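PDB 3MYR: nickel-dependent hydrogenase large subunit from Allochromatium vinosum, which carries the nickel-iron centre of a heterodimeric hydrogenase that transfers electrons from H2 to an acceptor, probably recycling the hydrogen made by nitrogenase. Local coordinates for residues 128-133 with 183-188; 202-207 with 240-245; 248-253 with 439-444; 327-332 with 518-523; 350-355 with 373-378. All coordinates share one frame; numbering follows the deposited sequence.

Contact 1 of 5, residues 128-133 with 183-188; sequences RATSEL and ANLMAV
Leu185 packs on Thr130 where helix 181-201 passes helix 127-137, and three of its side-chain carbons in turn meet the threonine. CB lies 4.0 Å from Thr130 CG2. Leu185 CG, anti to its backbone N (chi1 180°), comes within 4.1 Å of the same methyl, and the branch ends with CD2 3.7 Å from Thr130 OG1. The two side chains cross at about a right angle. That hydroxyl is hydrogen-bonded to Asp126 O, so its polar need is met close to its own helix. Thr130 CG2 reaches on to the facing backbone, 3.8 Å from Met186 N. One turn further, Leu133 CD1 rests on Ala183 CA at 3.7 Å and lies 4.2 Å from Met186 SD. Phe148 and Gln152 of helix 145-160 add to the packing, on Thr130 and Leu185 respectively. With the axes 9.0 Å apart and a crossing angle of -72°, this is a steep, apolar helix-helix crossing in a strand-free, helix-rich part of the large subunit, distant from the metal centre.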
# COMPACT_ATOMS: atom_id res chain seq x y z
N ARG B 128 -30.48 -20.04 -3.39
CA ARG B 128 -30.71 -20.42 -4.76
C ARG B 128 -30.77 -19.25 -5.74
O ARG B 128 -30.19 -19.32 -6.80
CB ARG B 128 -31.95 -21.30 -4.92
CG ARG B 128 -32.11 -21.70 -6.37
CD ARG B 128 -33.30 -22.67 -6.64
NE ARG B 128 -33.14 -23.93 -5.89
CZ ARG B 128 -32.29 -24.91 -6.20
NH1 ARG B 128 -31.50 -24.80 -7.29
NH2 ARG B 128 -32.21 -25.98 -5.42
N ALA B 129 -31.50 -18.20 -5.39
CA ALA B 129 -31.55 -17.00 -6.22
C ALA B 129 -30.15 -16.37 -6.31
O ALA B 129 -29.76 -15.79 -7.35
CB ALA B 129 -32.61 -15.97 -5.65
N THR B 130 -29.36 -16.48 -5.24
CA THR B 130 -28.02 -15.88 -5.26
C THR B 130 -27.15 -16.63 -6.30
O THR B 130 -26.41 -16.01 -7.06
CB THR B 130 -27.33 -15.99 -3.89
OG1 THR B 130 -28.15 -15.35 -2.91
CG2 THR B 130 -25.97 -15.31 -3.89
N SER B 131 -27.33 -17.95 -6.34
CA SER B 131 -26.66 -18.79 -7.32
C SER B 131 -27.11 -18.44 -8.75
O SER B 131 -26.26 -18.27 -9.62
CB SER B 131 -26.96 -20.26 -7.01
OG SER B 131 -26.50 -21.08 -8.05
N GLU B 132 -28.42 -18.29 -8.99
CA GLU B 132 -28.90 -17.88 -10.33
C GLU B 132 -28.30 -16.55 -10.78
O GLU B 132 -27.90 -16.40 -11.93
CB GLU B 132 -30.46 -17.83 -10.43
CG GLU B 132 -31.11 -19.13 -10.12
CD GLU B 132 -30.98 -20.19 -11.24
OE1 GLU B 132 -31.57 -21.29 -11.11
OE2 GLU B 132 -30.39 -19.86 -12.30
N LEU B 133 -28.23 -15.57 -9.87
CA LEU B 133 -27.70 -14.30 -10.22
C LEU B 133 -26.22 -14.44 -10.52
O LEU B 133 -25.74 -13.94 -11.56
CB LEU B 133 -27.82 -13.40 -9.01
CG LEU B 133 -27.79 -11.88 -9.13
CD1 LEU B 133 -27.06 -11.11 -8.03
CD2 LEU B 133 -27.97 -11.11 -10.62
N ALA B 183 -27.60 -10.00 -4.37
CA ALA B 183 -26.37 -9.39 -4.83
C ALA B 183 -25.45 -9.15 -3.62
O ALA B 183 -24.22 -9.26 -3.73
CB ALA B 183 -26.67 -8.03 -5.58
N ASN B 184 -26.03 -8.80 -2.47
CA ASN B 184 -25.17 -8.59 -1.29
C ASN B 184 -24.47 -9.88 -0.91
O ASN B 184 -23.28 -9.87 -0.56
CB ASN B 184 -25.97 -8.04 -0.11
CG ASN B 184 -26.43 -6.56 -0.34
OD1 ASN B 184 -25.62 -5.72 -0.67
ND2 ASN B 184 -27.70 -6.26 -0.08
N LEU B 185 -25.22 -11.01 -0.92
CA LEU B 185 -24.62 -12.29 -0.49
C LEU B 185 -23.53 -12.70 -1.48
O LEU B 185 -22.46 -13.11 -1.07
CB LEU B 185 -25.71 -13.41 -0.33
CG LEU B 185 -25.19 -14.80 0.11
CD1 LEU B 185 -24.30 -14.73 1.42
CD2 LEU B 185 -26.36 -15.82 0.24
N MET B 186 -23.74 -12.44 -2.78
CA MET B 186 -22.79 -12.78 -3.78
C MET B 186 -21.47 -12.01 -3.55
O MET B 186 -20.37 -12.57 -3.61
CB MET B 186 -23.34 -12.44 -5.16
CG MET B 186 -22.35 -12.75 -6.30
SD MET B 186 -23.06 -12.32 -7.96
CE MET B 186 -22.69 -10.56 -7.96
N ALA B 187 -21.58 -10.70 -3.32
CA ALA B 187 -20.41 -9.86 -3.06
C ALA B 187 -19.67 -10.26 -1.79
O ALA B 187 -18.45 -10.23 -1.77
CB ALA B 187 -20.85 -8.42 -2.96
N VAL B 188 -20.39 -10.60 -0.73
CA VAL B 188 -19.76 -11.10 0.48
C VAL B 188 -18.98 -12.40 0.20
O VAL B 188 -17.87 -12.57 0.70
CB VAL B 188 -20.87 -11.39 1.56
CG1 VAL B 188 -20.32 -12.28 2.64
CG2 VAL B 188 -21.38 -10.05 2.17

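Contact 2 of 5, residues 202-207 with 240-245; sequences AKFHAI and AEVRNL
Glu241 OE2 is gripped by two salt bridges, from Arg238 NH1 and Lys237 NZ, both on its own helix 236-265, while its CB faces helix 203-209 and lies 3.9 Å from Ile207 CD1. The rest of the contact is carbon against carbon. Ile207 and Leu245 reach toward each other tip to tip, their CD1 atoms 3.9 Å apart. Ile207 CG2 meets Val242 CG2, also at 3.9 Å. The other valine methyl, CG1, approaches the Phe204 ring obliquely and comes to 3.5 Å from CE1, a tight fit. Phe204 CG is anti to the backbone N (chi1 -167°), and the ring's CD1 edge carries Leu245 CB, near the ring plane at 4.1 Å. Leu245 CD1 also touches the backbone, 3.7 Å from Phe204 N. An alanine at Val242 would probably open a gap beside Phe204 CE1 and Ile207 CG2, leaving the ring less firmly held. The helices run nearly antiparallel, at 153°, and Ile207 and Lys203 also pack on Thr237 of the small subunit. With the single carboxylate paired to its own helix and only apolar groups meeting between the axes, cohesion here probably rests on buried surface and close fit, not on directional bonds.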
# COMPACT_ATOMS: atom_id res chain seq x y z
N ALA B 202 0.23 -13.16 -4.18
CA ALA B 202 1.41 -12.57 -3.58
C ALA B 202 2.67 -13.43 -3.74
O ALA B 202 3.79 -12.92 -3.58
CB ALA B 202 1.16 -12.34 -2.10
N LYS B 203 2.50 -14.72 -4.00
CA LYS B 203 3.68 -15.62 -4.24
C LYS B 203 4.47 -15.18 -5.47
O LYS B 203 5.65 -15.50 -5.59
CB LYS B 203 3.16 -17.06 -4.52
CG LYS B 203 2.56 -17.69 -3.25
CD LYS B 203 2.07 -19.06 -3.58
CE LYS B 203 1.52 -19.69 -2.27
NZ LYS B 203 0.95 -21.00 -2.77
N PHE B 204 3.81 -14.45 -6.38
CA PHE B 204 4.50 -13.97 -7.58
C PHE B 204 5.66 -13.02 -7.20
O PHE B 204 6.78 -13.17 -7.69
CB PHE B 204 3.50 -13.17 -8.45
CG PHE B 204 3.97 -12.88 -9.87
CD1 PHE B 204 3.64 -13.72 -10.92
CD2 PHE B 204 4.72 -11.72 -10.15
CE1 PHE B 204 3.99 -13.41 -12.25
CE2 PHE B 204 5.15 -11.45 -11.45
CZ PHE B 204 4.73 -12.28 -12.51
N HIS B 205 5.38 -11.98 -6.40
CA HIS B 205 6.49 -11.15 -5.92
C HIS B 205 7.55 -11.93 -5.09
O HIS B 205 8.74 -11.57 -5.10
CB HIS B 205 5.95 -10.01 -5.05
CG HIS B 205 5.27 -8.94 -5.84
ND1 HIS B 205 4.67 -7.84 -5.26
CD2 HIS B 205 5.15 -8.78 -7.19
CE1 HIS B 205 4.27 -7.02 -6.21
NE2 HIS B 205 4.53 -7.57 -7.39
N ALA B 206 7.15 -13.02 -4.43
CA ALA B 206 8.14 -13.72 -3.59
C ALA B 206 9.13 -14.47 -4.49
O ALA B 206 10.33 -14.49 -4.23
CB ALA B 206 7.43 -14.68 -2.63
N ILE B 207 8.64 -14.99 -5.62
CA ILE B 207 9.53 -15.68 -6.52
C ILE B 207 10.66 -14.76 -7.08
O ILE B 207 11.83 -15.07 -6.96
CB ILE B 207 8.77 -16.39 -7.65
CG1 ILE B 207 7.94 -17.53 -7.05
CG2 ILE B 207 9.77 -16.92 -8.78
CD1 ILE B 207 6.92 -18.17 -8.11
N ALA B 240 7.71 -22.22 -14.30
CA ALA B 240 6.41 -22.91 -14.43
C ALA B 240 5.48 -22.41 -13.35
O ALA B 240 4.32 -22.24 -13.61
CB ALA B 240 6.57 -24.40 -14.27
N GLU B 241 5.98 -22.21 -12.13
CA GLU B 241 5.12 -21.64 -11.06
C GLU B 241 4.65 -20.21 -11.43
O GLU B 241 3.51 -19.85 -11.21
CB GLU B 241 5.92 -21.58 -9.74
CG GLU B 241 6.45 -22.97 -9.27
CD GLU B 241 7.23 -22.90 -7.91
OE1 GLU B 241 6.63 -23.24 -6.87
OE2 GLU B 241 8.38 -22.40 -7.85
N VAL B 242 5.52 -19.42 -12.02
CA VAL B 242 5.15 -18.06 -12.38
C VAL B 242 4.02 -18.13 -13.42
O VAL B 242 3.03 -17.38 -13.36
CB VAL B 242 6.33 -17.36 -12.97
CG1 VAL B 242 5.90 -15.99 -13.66
CG2 VAL B 242 7.45 -17.19 -11.92
N ARG B 243 4.14 -19.06 -14.37
CA ARG B 243 3.10 -19.16 -15.38
C ARG B 243 1.72 -19.46 -14.78
O ARG B 243 0.69 -18.90 -15.19
CB ARG B 243 3.43 -20.28 -16.36
CG ARG B 243 2.28 -20.40 -17.36
CD ARG B 243 2.33 -21.76 -18.09
NE ARG B 243 3.21 -21.61 -19.25
CZ ARG B 243 2.83 -21.12 -20.43
NH1 ARG B 243 1.56 -20.72 -20.65
NH2 ARG B 243 3.72 -21.00 -21.40
N ASN B 244 1.67 -20.39 -13.84
CA ASN B 244 0.37 -20.71 -13.22
C ASN B 244 -0.21 -19.52 -12.47
O ASN B 244 -1.44 -19.31 -12.45
CB ASN B 244 0.50 -21.93 -12.29
CG ASN B 244 0.53 -23.26 -13.08
OD1 ASN B 244 0.59 -23.26 -14.30
ND2 ASN B 244 0.51 -24.38 -12.37
N LEU B 245 0.64 -18.75 -11.79
CA LEU B 245 0.12 -17.57 -11.04
C LEU B 245 -0.52 -16.53 -12.00
O LEU B 245 -1.56 -15.97 -11.69
CB LEU B 245 1.25 -16.91 -10.20
CG LEU B 245 1.69 -17.82 -9.06
CD1 LEU B 245 3.16 -17.41 -8.57
CD2 LEU B 245 0.58 -17.75 -7.92

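Contact 3 of 5, residues 248-253 with 439-444; sequences SMRTFV and ILVDAM
Val441 packs on Arg250 where helices 426-456 and 236-265 form an antiparallel pair, 154° between directions and 9.4 Å between axes, consistent with the long helical bundle of [NiFe] hydrogenase large subunits. The two side chains cross at about a right angle, the arginine passing the valine on its way to Asp442. Extended from CG to NE, Arg250 lays its guanidinium obliquely against the carboxylate, the two planes 31° apart. Asp442 OD2 takes both contacts of this salt bridge, 3.0 Å from Arg250 NE and 3.1 Å from Arg250 NH1. Both hydrogen bonds are weak because they are strongly bent, with 127° at the hydrogen for NE, so the attraction is probably more electrostatic than directional. Lys438 NZ also bridges to OD2, and Gln404 NE2 binds OD1, which helps to fix the rotation of the carboxylate. On the buried flank the two methionines meet, Met249 SD lying 4.2 Å from Met444 CE. Val253 CG1 faces Val441 CG1 at 4.3 Å. Val441 holds CG1 in the crowded position between its backbone N and carbonyl carbon, and its CG2 touches the opposing main chain, 3.5 Å from Arg250 CA.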
# COMPACT_ATOMS: atom_id res chain seq x y z
N SER B 248 -4.09 -17.75 -12.79
CA SER B 248 -5.08 -17.42 -11.78
C SER B 248 -5.39 -15.96 -11.59
O SER B 248 -6.49 -15.62 -11.20
CB SER B 248 -4.93 -18.11 -10.42
OG SER B 248 -3.63 -18.27 -10.16
N MET B 249 -4.44 -15.08 -11.87
CA MET B 249 -4.74 -13.64 -11.91
C MET B 249 -5.75 -13.31 -12.99
O MET B 249 -6.75 -12.63 -12.70
CB MET B 249 -3.48 -12.81 -12.13
CG MET B 249 -2.53 -12.85 -10.96
SD MET B 249 -1.10 -11.87 -11.50
CE MET B 249 0.25 -12.77 -10.74
N ARG B 250 -5.52 -13.83 -14.21
CA ARG B 250 -6.41 -13.58 -15.32
C ARG B 250 -7.84 -14.06 -15.00
O ARG B 250 -8.83 -13.36 -15.26
CB ARG B 250 -5.97 -14.29 -16.62
CG ARG B 250 -6.76 -13.81 -17.85
CD ARG B 250 -5.88 -14.04 -19.12
NE ARG B 250 -6.27 -13.23 -20.30
CZ ARG B 250 -7.28 -13.53 -21.12
NH1 ARG B 250 -7.56 -12.77 -22.16
NH2 ARG B 250 -8.03 -14.60 -20.91
N THR B 251 -7.95 -15.27 -14.49
CA THR B 251 -9.25 -15.85 -14.26
C THR B 251 -10.00 -15.03 -13.22
O THR B 251 -11.20 -14.79 -13.38
CB THR B 251 -9.09 -17.29 -13.69
OG1 THR B 251 -8.42 -18.02 -14.69
CG2 THR B 251 -10.48 -18.00 -13.48
N PHE B 252 -9.33 -14.60 -12.15
CA PHE B 252 -10.08 -13.90 -11.05
C PHE B 252 -10.56 -12.54 -11.53
O PHE B 252 -11.72 -12.14 -11.28
CB PHE B 252 -9.26 -13.79 -9.78
CG PHE B 252 -10.07 -13.49 -8.55
CD1 PHE B 252 -10.30 -12.16 -8.14
CD2 PHE B 252 -10.64 -14.51 -7.82
CE1 PHE B 252 -11.13 -11.89 -6.98
CE2 PHE B 252 -11.44 -14.24 -6.67
CZ PHE B 252 -11.61 -12.92 -6.24
N VAL B 253 -9.72 -11.87 -12.33
CA VAL B 253 -10.14 -10.55 -12.88
C VAL B 253 -11.30 -10.71 -13.85
O VAL B 253 -12.33 -10.01 -13.73
CB VAL B 253 -8.93 -9.81 -13.59
CG1 VAL B 253 -9.38 -8.53 -14.36
CG2 VAL B 253 -7.86 -9.47 -12.56
N ILE B 439 -6.89 -4.75 -18.65
CA ILE B 439 -5.87 -4.45 -19.67
C ILE B 439 -4.52 -5.01 -19.19
O ILE B 439 -3.78 -5.57 -19.97
CB ILE B 439 -5.78 -2.93 -19.93
CG1 ILE B 439 -7.08 -2.44 -20.65
CG2 ILE B 439 -4.46 -2.58 -20.76
CD1 ILE B 439 -7.14 -0.95 -20.80
N LEU B 440 -4.21 -4.86 -17.89
CA LEU B 440 -2.89 -5.24 -17.39
C LEU B 440 -2.78 -6.75 -17.33
O LEU B 440 -1.72 -7.33 -17.57
CB LEU B 440 -2.67 -4.69 -15.99
CG LEU B 440 -2.18 -3.27 -16.09
CD1 LEU B 440 -2.21 -2.63 -14.73
CD2 LEU B 440 -0.75 -3.33 -16.53
N VAL B 441 -3.85 -7.40 -16.91
CA VAL B 441 -3.77 -8.84 -16.80
C VAL B 441 -3.57 -9.52 -18.18
O VAL B 441 -2.77 -10.41 -18.25
CB VAL B 441 -4.96 -9.47 -15.99
CG1 VAL B 441 -6.14 -9.79 -16.90
CG2 VAL B 441 -4.47 -10.65 -15.31
N ASP B 442 -4.17 -9.01 -19.25
CA ASP B 442 -3.89 -9.48 -20.60
C ASP B 442 -2.47 -9.18 -21.01
O ASP B 442 -1.92 -9.95 -21.72
CB ASP B 442 -4.84 -8.86 -21.66
CG ASP B 442 -6.31 -9.32 -21.48
OD1 ASP B 442 -7.21 -8.76 -22.15
OD2 ASP B 442 -6.54 -10.27 -20.68
N ALA B 443 -1.87 -8.07 -20.58
CA ALA B 443 -0.50 -7.76 -20.99
C ALA B 443 0.58 -8.69 -20.36
O ALA B 443 1.70 -8.81 -20.91
CB ALA B 443 -0.16 -6.32 -20.64
N MET B 444 0.26 -9.26 -19.19
CA MET B 444 1.19 -10.08 -18.43
C MET B 444 1.71 -11.22 -19.26
O MET B 444 2.87 -11.54 -19.12
CB MET B 444 0.55 -10.69 -17.16
CG MET B 444 0.11 -9.65 -16.08
SD MET B 444 1.52 -9.02 -15.19
CE MET B 444 1.87 -10.47 -14.12

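Contact 4 of 5, residues 327-332 with 518-523; sequences FVNHSW and DGRGQA
The type I beta turn from Asp518 to Gly521 lies against Phe327, the last residue of strand 324-327, and Asn329 in the loop that follows. Asp518 braces the turn: its OD1 accepts from Arg520 N at 2.9 Å and from Gln522 N at 3.0 Å, the two amides coming from opposite faces of the carboxylate plane. Its OD2 receives Gln522 NE2 through the syn lone pair and forms a salt bridge with Arg380. An alanine at Asp518 would probably leave both amides and the Arg380 charge without this mate and free the turn to shift. Asn329 ND2 lies 3.2 Å from Gly519 CA, close enough that a side chain at this glycine would probably clash. Arg520, bent at chi2 and chi3, brings its guanidinium over one face of the Phe327 ring. Arg520 CZ stands 4.3 Å from the ring centroid and 26° off the ring normal, which makes a cation-pi contact; the planes are 59° apart, and Arg520 NH1 comes 3.2 Å from Phe327 CZ. Asp518 OD1 accepting from the backbone N two residues on is an Asx turn, here coinciding with a type I beta turn.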
# COMPACT_ATOMS: atom_id res chain seq x y z
N PHE B 327 3.17 23.04 -3.18
CA PHE B 327 2.85 24.24 -2.40
C PHE B 327 2.52 23.82 -0.98
O PHE B 327 2.14 22.64 -0.72
CB PHE B 327 1.66 25.00 -3.02
CG PHE B 327 2.01 25.72 -4.30
CD1 PHE B 327 2.38 27.09 -4.28
CD2 PHE B 327 1.98 25.05 -5.52
CE1 PHE B 327 2.68 27.78 -5.50
CE2 PHE B 327 2.28 25.72 -6.74
CZ PHE B 327 2.64 27.10 -6.73
N VAL B 328 2.69 24.77 -0.05
CA VAL B 328 2.47 24.53 1.35
C VAL B 328 1.63 25.64 2.00
O VAL B 328 1.62 25.76 3.21
CB VAL B 328 3.74 24.25 2.11
CG1 VAL B 328 4.44 23.00 1.53
CG2 VAL B 328 4.69 25.52 2.13
N ASN B 329 0.89 26.40 1.19
CA ASN B 329 0.07 27.50 1.73
C ASN B 329 -0.90 26.96 2.78
O ASN B 329 -1.35 27.74 3.59
CB ASN B 329 -0.84 28.10 0.66
CG ASN B 329 -0.10 28.42 -0.62
OD1 ASN B 329 0.07 27.55 -1.47
ND2 ASN B 329 0.25 29.71 -0.81
N HIS B 330 -1.32 25.68 2.68
CA HIS B 330 -2.24 25.09 3.68
C HIS B 330 -1.73 23.73 4.21
O HIS B 330 -2.52 22.86 4.53
CB HIS B 330 -3.64 24.92 3.10
CG HIS B 330 -4.38 26.21 2.98
ND1 HIS B 330 -4.51 26.90 1.79
CD2 HIS B 330 -4.96 26.99 3.93
CE1 HIS B 330 -5.20 28.01 2.00
NE2 HIS B 330 -5.50 28.08 3.29
N SER B 331 -0.39 23.62 4.38
CA SER B 331 0.28 22.39 4.82
C SER B 331 1.20 22.76 5.97
O SER B 331 1.65 23.91 6.08
CB SER B 331 1.13 21.80 3.68
OG SER B 331 0.32 21.64 2.51
N TRP B 332 1.49 21.78 6.82
CA TRP B 332 2.27 21.99 8.03
C TRP B 332 3.78 21.94 7.81
O TRP B 332 4.48 21.11 8.42
CB TRP B 332 1.80 20.99 9.06
CG TRP B 332 0.42 21.29 9.53
CD1 TRP B 332 -0.07 22.52 9.90
CD2 TRP B 332 -0.65 20.35 9.78
NE1 TRP B 332 -1.37 22.41 10.34
CE2 TRP B 332 -1.76 21.10 10.27
CE3 TRP B 332 -0.74 18.95 9.71
CZ2 TRP B 332 -2.99 20.49 10.65
CZ3 TRP B 332 -1.99 18.33 10.06
CH2 TRP B 332 -3.08 19.11 10.55
N ASP B 518 -4.25 25.39 -2.20
CA ASP B 518 -3.04 26.15 -2.50
C ASP B 518 -3.31 27.63 -2.23
O ASP B 518 -4.30 27.97 -1.58
CB ASP B 518 -2.57 25.93 -3.97
CG ASP B 518 -3.60 26.44 -5.00
OD1 ASP B 518 -4.47 27.28 -4.65
OD2 ASP B 518 -3.61 25.93 -6.15
N GLY B 519 -2.41 28.51 -2.64
CA GLY B 519 -2.55 29.96 -2.31
C GLY B 519 -3.72 30.69 -2.97
O GLY B 519 -4.06 31.79 -2.54
N ARG B 520 -4.30 30.09 -4.01
CA ARG B 520 -5.43 30.69 -4.74
C ARG B 520 -6.74 30.11 -4.18
O ARG B 520 -7.80 30.29 -4.79
CB ARG B 520 -5.34 30.40 -6.27
CG ARG B 520 -4.13 31.03 -7.08
CD ARG B 520 -2.70 30.79 -6.39
NE ARG B 520 -1.80 29.86 -7.13
CZ ARG B 520 -0.89 29.00 -6.61
NH1 ARG B 520 -0.25 28.21 -7.47
NH2 ARG B 520 -0.64 28.87 -5.28
N GLY B 521 -6.66 29.36 -3.07
CA GLY B 521 -7.84 28.69 -2.54
C GLY B 521 -8.30 27.52 -3.45
O GLY B 521 -9.42 27.02 -3.29
N GLN B 522 -7.45 27.07 -4.39
CA GLN B 522 -7.84 26.00 -5.32
C GLN B 522 -7.76 24.64 -4.59
O GLN B 522 -6.72 24.25 -4.08
CB GLN B 522 -6.91 26.01 -6.51
CG GLN B 522 -7.37 25.18 -7.65
CD GLN B 522 -6.35 25.13 -8.80
OE1 GLN B 522 -6.62 24.51 -9.84
NE2 GLN B 522 -5.16 25.65 -8.58
N ALA B 523 -8.88 23.93 -4.56
CA ALA B 523 -9.04 22.68 -3.82
C ALA B 523 -8.31 21.54 -4.54
O ALA B 523 -8.19 21.57 -5.78
CB ALA B 523 -10.58 22.33 -3.66

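Contact 5 of 5, residues 350-355 with 373-378; sequences TNLEYD and YSWLKA
Tyr354 and Trp375 bring two flat groups nearly parallel, planes 19° apart, but slid so far that the rings barely overlap: the centroids of the tyrosine ring and the indole six-membered ring are 5.8 Å apart. Touch is made between Tyr354 CD2 and Trp375 CZ2, at 3.6 Å. Leu352 comes obliquely to the indole, its CB 3.8 Å from Trp375 CZ3. Trp332 meets both rings edge-to-face. The indole N-H is used by the partner chain, Trp375 NE1 binding Gly84 O of the small subunit, whose Phe85 packs on Leu352 and Trp375. At the other end Lys377, extended beyond CG, gives a hydrogen bond from NZ to Thr350 OG1, 3.1 Å long. Gln349 O takes NZ as well, and Thr350 OG1 is hydrogen-bonded to Glu42, a magnesium ligand, which puts this pair in the second shell of that ion. Both segments belong to the long connection between strands 324-327 and 378-381, with helix 41-44 beside Thr350 and Lys377 and helix 556-560 against Trp375.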
# COMPACT_ATOMS: atom_id res chain seq x y z
N THR B 350 11.50 19.74 3.13
CA THR B 350 10.58 18.99 4.01
C THR B 350 10.98 19.37 5.45
O THR B 350 11.79 18.68 6.09
CB THR B 350 10.63 17.44 3.74
OG1 THR B 350 10.34 17.21 2.35
CG2 THR B 350 9.56 16.73 4.54
N ASN B 351 10.55 20.57 5.85
CA ASN B 351 10.82 21.07 7.20
C ASN B 351 9.48 21.07 7.95
O ASN B 351 8.60 21.87 7.62
CB ASN B 351 11.38 22.52 7.17
CG ASN B 351 12.62 22.66 6.26
OD1 ASN B 351 13.60 21.94 6.44
ND2 ASN B 351 12.57 23.55 5.29
N LEU B 352 9.31 20.17 8.90
CA LEU B 352 7.99 19.94 9.53
C LEU B 352 7.65 21.11 10.46
O LEU B 352 8.46 21.45 11.29
CB LEU B 352 7.98 18.65 10.37
CG LEU B 352 8.51 17.36 9.72
CD1 LEU B 352 8.16 16.12 10.60
CD2 LEU B 352 7.85 17.19 8.39
N GLU B 353 6.46 21.70 10.33
CA GLU B 353 6.11 22.83 11.20
C GLU B 353 4.61 22.82 11.52
O GLU B 353 3.80 23.36 10.79
CB GLU B 353 6.54 24.16 10.59
CG GLU B 353 6.35 25.36 11.57
CD GLU B 353 6.91 25.11 13.00
OE1 GLU B 353 8.12 24.90 13.07
OE2 GLU B 353 6.17 25.15 14.06
N TYR B 354 4.25 22.12 12.56
CA TYR B 354 2.86 22.02 12.97
C TYR B 354 2.39 23.31 13.64
O TYR B 354 1.42 23.91 13.20
CB TYR B 354 2.71 20.79 13.90
CG TYR B 354 1.27 20.38 14.19
CD1 TYR B 354 0.68 20.64 15.44
CD2 TYR B 354 0.49 19.74 13.20
CE1 TYR B 354 -0.61 20.23 15.72
CE2 TYR B 354 -0.82 19.37 13.45
CZ TYR B 354 -1.36 19.62 14.72
OH TYR B 354 -2.64 19.22 14.93
N ASP B 355 3.08 23.74 14.69
CA ASP B 355 2.61 24.83 15.54
C ASP B 355 2.52 26.13 14.77
O ASP B 355 1.48 26.80 14.79
CB ASP B 355 3.55 25.02 16.75
CG ASP B 355 3.47 23.85 17.74
OD1 ASP B 355 2.61 22.94 17.60
OD2 ASP B 355 4.21 23.86 18.73
N TYR B 373 -3.49 22.82 7.31
CA TYR B 373 -4.48 21.91 7.87
C TYR B 373 -4.23 20.44 7.49
O TYR B 373 -5.14 19.56 7.64
CB TYR B 373 -5.94 22.40 7.55
CG TYR B 373 -6.38 22.39 6.06
CD1 TYR B 373 -6.43 23.57 5.31
CD2 TYR B 373 -6.75 21.18 5.43
CE1 TYR B 373 -6.88 23.55 3.96
CE2 TYR B 373 -7.19 21.13 4.11
CZ TYR B 373 -7.23 22.35 3.39
OH TYR B 373 -7.61 22.31 2.10
N SER B 374 -3.00 20.15 7.03
CA SER B 374 -2.66 18.84 6.56
C SER B 374 -1.15 18.59 6.56
O SER B 374 -0.36 19.51 6.35
CB SER B 374 -3.21 18.61 5.11
OG SER B 374 -2.92 17.23 4.66
N TRP B 375 -0.76 17.31 6.71
CA TRP B 375 0.61 16.90 6.53
C TRP B 375 0.90 16.64 5.07
O TRP B 375 2.05 16.44 4.75
CB TRP B 375 1.03 15.69 7.38
CG TRP B 375 1.24 16.03 8.84
CD1 TRP B 375 0.48 15.60 9.90
CD2 TRP B 375 2.29 16.80 9.38
NE1 TRP B 375 0.98 16.10 11.08
CE2 TRP B 375 2.07 16.89 10.78
CE3 TRP B 375 3.35 17.54 8.81
CZ2 TRP B 375 2.95 17.58 11.65
CZ3 TRP B 375 4.24 18.21 9.68
CH2 TRP B 375 4.01 18.25 11.07
N LEU B 376 -0.11 16.73 4.20
CA LEU B 376 0.16 16.63 2.74
C LEU B 376 0.59 17.96 2.17
O LEU B 376 -0.07 18.98 2.44
CB LEU B 376 -1.05 16.11 1.91
CG LEU B 376 -1.40 14.60 2.12
CD1 LEU B 376 -2.04 14.38 3.54
CD2 LEU B 376 -2.43 14.26 1.03
N LYS B 377 1.69 17.97 1.40
CA LYS B 377 1.96 19.09 0.47
C LYS B 377 0.86 19.16 -0.61
O LYS B 377 0.11 18.18 -0.81
CB LYS B 377 3.33 18.93 -0.17
CG LYS B 377 4.49 19.04 0.83
CD LYS B 377 5.81 18.83 0.12
CE LYS B 377 6.95 18.90 1.14
NZ LYS B 377 8.29 18.53 0.49
N ALA B 378 0.76 20.31 -1.31
CA ALA B 378 -0.20 20.50 -2.40
C ALA B 378 0.46 20.56 -3.79
O ALA B 378 0.95 21.62 -4.17
CB ALA B 378 -1.06 21.75 -2.14

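In the fold
From the N terminus, contact 1 closes the first loop, between helices 127-137 and 181-201. Contact 2 follows in series, tying helix 203-209 back to helix 236-265. That helix continues into contact 3, whose partner lies 186 residues on in helix 426-456; contacts 2 and 3 touch, Phe204 packing on Met249 and Met444. Contact 4 opens within this span but closes beyond it, so contacts 3 and 4 cross. Contact 5 lies within both spans. It touches contact 4, where Phe327 O meets Ala378 N at 2.8 Å, a probable hydrogen bond. Helical contacts 1 to 3 lie on the opposite side of the chain's centre from loop contacts 4 and 5, contacts 3 and 5 having centres about 39 Å apart.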